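Local coordinates for A rubisco-like protein (Burkholderia fungorum, PDB 3NWR) that is of unestablished function but, as a lyase-like relative of rubisco, probably acts on a phosphorylated substrate at the mouth of its barrel, at residues M291-A296 / K324-D329; G362-T367 / L376-G381. All blocks are in the same frame, centred on the assembly; numbering follows the deposited sequence.

Contact 1: M291-A296 / K324-D329; sequences MSRDPA and KFAQSD. With SO4 (sulfate ion), chain B.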
loop_
_atom_site.group_PDB
_atom_site.type_symbol
_atom_site.label_atom_id
_atom_site.label_comp_id
_atom_site.label_asym_id
_atom_site.label_seq_id
_atom_site.Cartn_x
_atom_site.Cartn_y
_atom_site.Cartn_z
ATOM N N MET A 291 0.677 7.814 -0.431
ATOM C CA MET A 291 -0.721 7.617 -0.789
ATOM C C MET A 291 -1.553 8.890 -0.704
ATOM O O MET A 291 -2.756 8.852 -0.973
ATOM C CB MET A 291 -1.347 6.552 0.127
ATOM C CG MET A 291 -0.576 5.259 0.122
ATOM S SD MET A 291 -1.172 4.099 1.363
ATOM C CE MET A 291 -2.918 4.013 0.976
ATOM N N SER A 292 -0.937 10.018 -0.342
ATOM C CA SER A 292 -1.731 11.196 0.012
ATOM C C SER A 292 -1.133 12.592 -0.210
ATOM O O SER A 292 -1.888 13.564 -0.152
ATOM C CB SER A 292 -2.179 11.092 1.479
ATOM O OG SER A 292 -1.058 11.128 2.356
ATOM N N ARG A 293 0.180 12.716 -0.429
ATOM C CA ARG A 293 0.809 14.055 -0.503
ATOM C C ARG A 293 0.298 14.886 -1.669
ATOM O O ARG A 293 0.284 16.112 -1.585
ATOM C CB ARG A 293 2.342 13.997 -0.630
ATOM C CG ARG A 293 3.136 13.538 0.591
ATOM C CD ARG A 293 3.652 14.648 1.529
ATOM N NE ARG A 293 4.071 15.936 0.944
ATOM C CZ ARG A 293 5.327 16.386 0.891
ATOM N NH1 ARG A 293 6.347 15.649 1.335
ATOM N NH2 ARG A 293 5.566 17.591 0.392
ATOM N N ASP A 294 -0.071 14.239 -2.767
ATOM C CA ASP A 294 -0.596 14.961 -3.930
ATOM C C ASP A 294 -2.113 15.074 -3.791
ATOM O O ASP A 294 -2.809 14.060 -3.809
ATOM C CB ASP A 294 -0.216 14.217 -5.214
ATOM C CG ASP A 294 -0.717 14.903 -6.471
ATOM O OD1 ASP A 294 -1.658 15.719 -6.385
ATOM O OD2 ASP A 294 -0.159 14.597 -7.552
ATOM N N PRO A 295 -2.632 16.305 -3.636
ATOM C CA PRO A 295 -4.070 16.466 -3.389
ATOM C C PRO A 295 -4.958 15.923 -4.512
ATOM O O PRO A 295 -6.150 15.702 -4.281
ATOM C CB PRO A 295 -4.242 17.992 -3.263
ATOM C CG PRO A 295 -3.035 18.571 -3.905
ATOM C CD PRO A 295 -1.926 17.596 -3.634
ATOM N N ALA A 296 -4.397 15.703 -5.694
ATOM C CA ALA A 296 -5.177 15.195 -6.820
ATOM C C ALA A 296 -5.169 13.678 -6.897
ATOM O O ALA A 296 -5.757 13.106 -7.805
ATOM C CB ALA A 296 -4.666 15.780 -8.135
ATOM N N LYS A 324 7.116 18.734 11.997
ATOM C CA LYS A 324 8.248 18.865 11.084
ATOM C C LYS A 324 7.992 18.163 9.745
ATOM O O LYS A 324 8.784 18.289 8.819
ATOM C CB LYS A 324 9.522 18.327 11.741
ATOM C CG LYS A 324 9.879 19.062 13.029
ATOM C CD LYS A 324 11.154 18.530 13.671
ATOM C CE LYS A 324 11.448 19.278 14.963
ATOM N NZ LYS A 324 12.785 18.930 15.524
ATOM N N PHE A 325 6.877 17.441 9.653
ATOM C CA PHE A 325 6.475 16.791 8.407
ATOM C C PHE A 325 5.767 17.781 7.469
ATOM O O PHE A 325 5.553 18.952 7.816
ATOM C CB PHE A 325 5.519 15.622 8.707
ATOM C CG PHE A 325 6.173 14.405 9.332
ATOM C CD1 PHE A 325 7.283 13.812 8.761
ATOM C CD2 PHE A 325 5.627 13.831 10.467
ATOM C CE1 PHE A 325 7.862 12.672 9.323
ATOM C CE2 PHE A 325 6.195 12.695 11.036
ATOM C CZ PHE A 325 7.317 12.117 10.457
ATOM N N ALA A 326 5.367 17.303 6.295
ATOM C CA ALA A 326 4.722 18.145 5.285
ATOM C C ALA A 326 3.248 18.444 5.560
ATOM O O ALA A 326 2.695 19.398 5.016
ATOM C CB ALA A 326 4.868 17.509 3.908
ATOM N N GLN A 327 2.603 17.629 6.385
ATOM C CA GLN A 327 1.159 17.755 6.579
ATOM C C GLN A 327 0.735 19.070 7.233
ATOM O O GLN A 327 1.402 19.563 8.140
ATOM C CB GLN A 327 0.617 16.587 7.403
ATOM C CG GLN A 327 0.510 15.282 6.625
ATOM C CD GLN A 327 1.854 14.626 6.391
ATOM O OE1 GLN A 327 2.767 14.744 7.200
ATOM N NE2 GLN A 327 1.980 13.924 5.269
ATOM N N SER A 328 -0.389 19.613 6.772
ATOM C CA SER A 328 -0.945 20.847 7.336
ATOM C C SER A 328 -1.622 20.596 8.673
ATOM O O SER A 328 -2.054 19.474 8.969
ATOM C CB SER A 328 -1.976 21.455 6.383
ATOM O OG SER A 328 -3.118 20.618 6.288
ATOM N N ASP A 329 -1.734 21.648 9.481
ATOM C CA ASP A 329 -2.452 21.533 10.740
ATOM C C ASP A 329 -3.895 21.107 10.485
ATOM O O ASP A 329 -4.450 20.308 11.241
ATOM C CB ASP A 329 -2.448 22.868 11.499
ATOM C CG ASP A 329 -1.122 23.161 12.194
ATOM O OD1 ASP A 329 -0.209 22.314 12.184
ATOM O OD2 ASP A 329 -1.000 24.261 12.776
HETATM S S SO4 B . 11.247 15.967 17.200
HETATM O O1 SO4 B . 11.755 14.999 18.170
HETATM O O2 SO4 B . 10.684 17.123 17.889
HETATM O O3 SO4 B . 10.213 15.334 16.386
HETATM O O4 SO4 B . 12.334 16.397 16.327
HETATM O O HOH W 1 -0.824 13.048 4.155
#
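Arg293 lays one face of its guanidinium over the methyl group of Ala326, whose CB sits above the centre of the flat group, 3.3 Å from Arg293 CZ. Bends at chi2 (-94°) and chi3 (-35°) turn the guanidinium flat over the methyl, which CD of the arginine also touches. NH1 and NH2 reach past the methyl to the second subunit, NH1 donating to the carbonyl of Tyr119 and NH2 to those of Pro76 and Val124, all three of that subunit. These bonds probably hold the guanidinium in this rotation.

Gln327 flanks the same side chain more loosely, its NE2 lying 4.2 Å from Arg293 CD. The two side chains cross at about a right angle, with guanidinium and amide planes 82° apart. A water joins the loops beside them: it donates to Ser292 OG at 2.6 Å and accepts from Gln327 NE2 at 3.1 Å. The amide is held at both ends, OE1 by His319 ND1 and NE2 also by Asp120 of the second subunit, while Ser292 OG bonds to Tyr288 O. Within 291-296 the backbone N of Ala296 reaches Asp294 OD1 at 2.8 Å, forming an Asx turn.

At the far end of 324-329, Lys324 stretches away from this packing and gives NZ to O4 of a sulfate, probably from the crystallisation liquor, at 2.7 Å. Direct contact is thus slight, a charged planar group packed on a methyl, with no polar bond passing directly between the loops; the second subunit completes this buried junction, supplying carbonyls for Arg293 and a carboxylate for Gln327.

Contact 2: G362-T367 / L376-G381; sequences GTVQAT and LLFMSG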
loop_
_atom_site.group_PDB
_atom_site.type_symbol
_atom_site.label_atom_id
_atom_site.label_comp_id
_atom_site.label_asym_id
_atom_site.label_seq_id
_atom_site.Cartn_x
_atom_site.Cartn_y
_atom_site.Cartn_z
ATOM N N GLY A 362 4.870 23.374 23.981
ATOM C CA GLY A 362 4.311 24.421 23.147
ATOM C C GLY A 362 3.307 24.005 22.082
ATOM O O GLY A 362 2.750 24.862 21.397
ATOM N N THR A 363 3.082 22.702 21.912
ATOM C CA THR A 363 2.043 22.246 20.988
ATOM C C THR A 363 0.855 21.624 21.719
ATOM O O THR A 363 -0.094 21.140 21.099
ATOM C CB THR A 363 2.584 21.224 19.962
ATOM O OG1 THR A 363 3.086 20.071 20.659
ATOM C CG2 THR A 363 3.702 21.831 19.140
ATOM N N VAL A 364 0.883 21.671 23.046
ATOM C CA VAL A 364 -0.169 21.050 23.840
ATOM C C VAL A 364 -1.519 21.766 23.711
ATOM O O VAL A 364 -2.550 21.128 23.542
ATOM C CB VAL A 364 0.262 20.954 25.311
ATOM C CG1 VAL A 364 -0.930 20.631 26.214
ATOM C CG2 VAL A 364 1.373 19.912 25.452
ATOM N N GLN A 365 -1.524 23.092 23.798
ATOM C CA GLN A 365 -2.787 23.819 23.687
ATOM C C GLN A 365 -3.521 23.520 22.373
ATOM O O GLN A 365 -4.725 23.253 22.371
ATOM C CB GLN A 365 -2.563 25.327 23.823
ATOM C CG GLN A 365 -3.869 26.126 23.830
ATOM C CD GLN A 365 -4.657 25.938 25.112
ATOM O OE1 GLN A 365 -5.719 25.310 25.130
ATOM N NE2 GLN A 365 -4.133 26.475 26.193
ATOM N N ALA A 366 -2.798 23.600 21.261
ATOM C CA ALA A 366 -3.405 23.373 19.955
ATOM C C ALA A 366 -3.921 21.941 19.853
ATOM O O ALA A 366 -4.980 21.679 19.273
ATOM C CB ALA A 366 -2.407 23.654 18.854
ATOM N N THR A 367 -3.181 21.018 20.449
ATOM C CA THR A 367 -3.569 19.611 20.417
ATOM C C THR A 367 -4.857 19.385 21.208
ATOM O O THR A 367 -5.779 18.726 20.731
ATOM C CB THR A 367 -2.427 18.725 20.941
ATOM O OG1 THR A 367 -1.294 18.869 20.080
ATOM C CG2 THR A 367 -2.839 17.246 20.969
ATOM N N LEU A 376 -5.892 10.897 23.888
ATOM C CA LEU A 376 -4.873 10.949 22.860
ATOM C C LEU A 376 -3.539 10.465 23.405
ATOM O O LEU A 376 -3.292 10.491 24.621
ATOM C CB LEU A 376 -4.766 12.376 22.298
ATOM C CG LEU A 376 -4.318 13.435 23.309
ATOM C CD1 LEU A 376 -2.836 13.756 23.154
ATOM C CD2 LEU A 376 -5.172 14.700 23.197
ATOM N N LEU A 377 -2.697 9.996 22.492
ATOM C CA LEU A 377 -1.313 9.651 22.783
ATOM C C LEU A 377 -0.421 10.749 22.221
ATOM O O LEU A 377 -0.452 11.032 21.022
ATOM C CB LEU A 377 -0.973 8.291 22.153
ATOM C CG LEU A 377 0.479 7.808 22.233
ATOM C CD1 LEU A 377 0.945 7.691 23.672
ATOM C CD2 LEU A 377 0.621 6.462 21.514
ATOM N N PHE A 378 0.341 11.386 23.107
ATOM C CA PHE A 378 1.168 12.541 22.764
ATOM C C PHE A 378 2.634 12.135 22.726
ATOM O O PHE A 378 3.266 11.946 23.778
ATOM C CB PHE A 378 0.936 13.626 23.825
ATOM C CG PHE A 378 1.475 14.993 23.456
ATOM C CD1 PHE A 378 0.837 15.767 22.505
ATOM C CD2 PHE A 378 2.599 15.506 24.093
ATOM C CE1 PHE A 378 1.320 17.035 22.179
ATOM C CE2 PHE A 378 3.084 16.780 23.783
ATOM C CZ PHE A 378 2.444 17.535 22.812
ATOM N N MET A 379 3.167 11.987 21.517
ATOM C CA MET A 379 4.540 11.526 21.326
ATOM C C MET A 379 5.474 12.707 21.232
ATOM O O MET A 379 5.346 13.536 20.324
ATOM C CB MET A 379 4.661 10.705 20.036
ATOM C CG MET A 379 3.690 9.536 19.931
ATOM S SD MET A 379 3.989 8.265 21.162
ATOM C CE MET A 379 5.721 7.942 20.908
ATOM N N SER A 380 6.431 12.764 22.151
ATOM C CA SER A 380 7.411 13.838 22.177
ATOM C C SER A 380 8.819 13.247 22.161
ATOM O O SER A 380 9.126 12.331 22.927
ATOM C CB SER A 380 7.186 14.706 23.420
ATOM O OG SER A 380 8.088 15.804 23.462
ATOM N N GLY A 381 9.662 13.756 21.269
ATOM C CA GLY A 381 11.048 13.326 21.186
ATOM C C GLY A 381 11.951 14.327 21.866
ATOM O O GLY A 381 12.093 14.307 23.083
#
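Helix 364-371 packs against strand 377-379 with the two backbones well separated, Val364 CA and Phe378 CA being the nearest pair at 8.7 Å, and side chains fill the gap. Phe378 carries most of it. With CG anti to the backbone N (chi1 -167°), its ring reaches the first turn of the helix. Two hydroxyls lie at the ring edge: Thr363 OG1 is 3.4 Å from Phe378 CZ, and Thr367 OG1 is 3.8 Å from Phe378 CE1. Val364 crosses Phe378 at about a right angle, its CG2 3.7 Å from CZ of Phe378, while Trp402 of helix 391-407 adds an edge-to-face contact to the same ring. One turn along, the methyl CG2 of Thr367 rests against both branches of Leu376, 4.1 Å from its CD2.

Both hydroxyls have partners other than the ring. Thr367 OG1 donates to Thr363 O at 2.8 Å, and the backbone N of Thr367 bonds to that oxygen from the opposite face of its carbonyl plane; Thr363 OG1 is hydrogen-bonded to Gln359 OE1 and Trp360 O. This packing of a helix on the following strand belongs to the beta-alpha-beta unit of strand 352-355, helix 364-371 and strand 377-379, the repeating crossover of a TIM barrel.

In the fold
Both contacts belong to the catalytic TIM-barrel domain and follow one another in series along the chain, contact 1 closing before contact 2 opens. Their centres lie 19 Å apart, and although the nearest atoms come within about 6 Å, they do not touch. Contact 1 joins the loops that follow neighbouring parallel strands 280-284 and 315-319, where the second subunit packs; contact 2 lies farther round the same sheet, between helix 364-371 and strand 377-379, and no other chain touches its segments. The sulfate held by Lys324 also binds Gly382, directly after 376-381, so the ion spans the two regions and may mark a phosphate-binding site, as in rubisco.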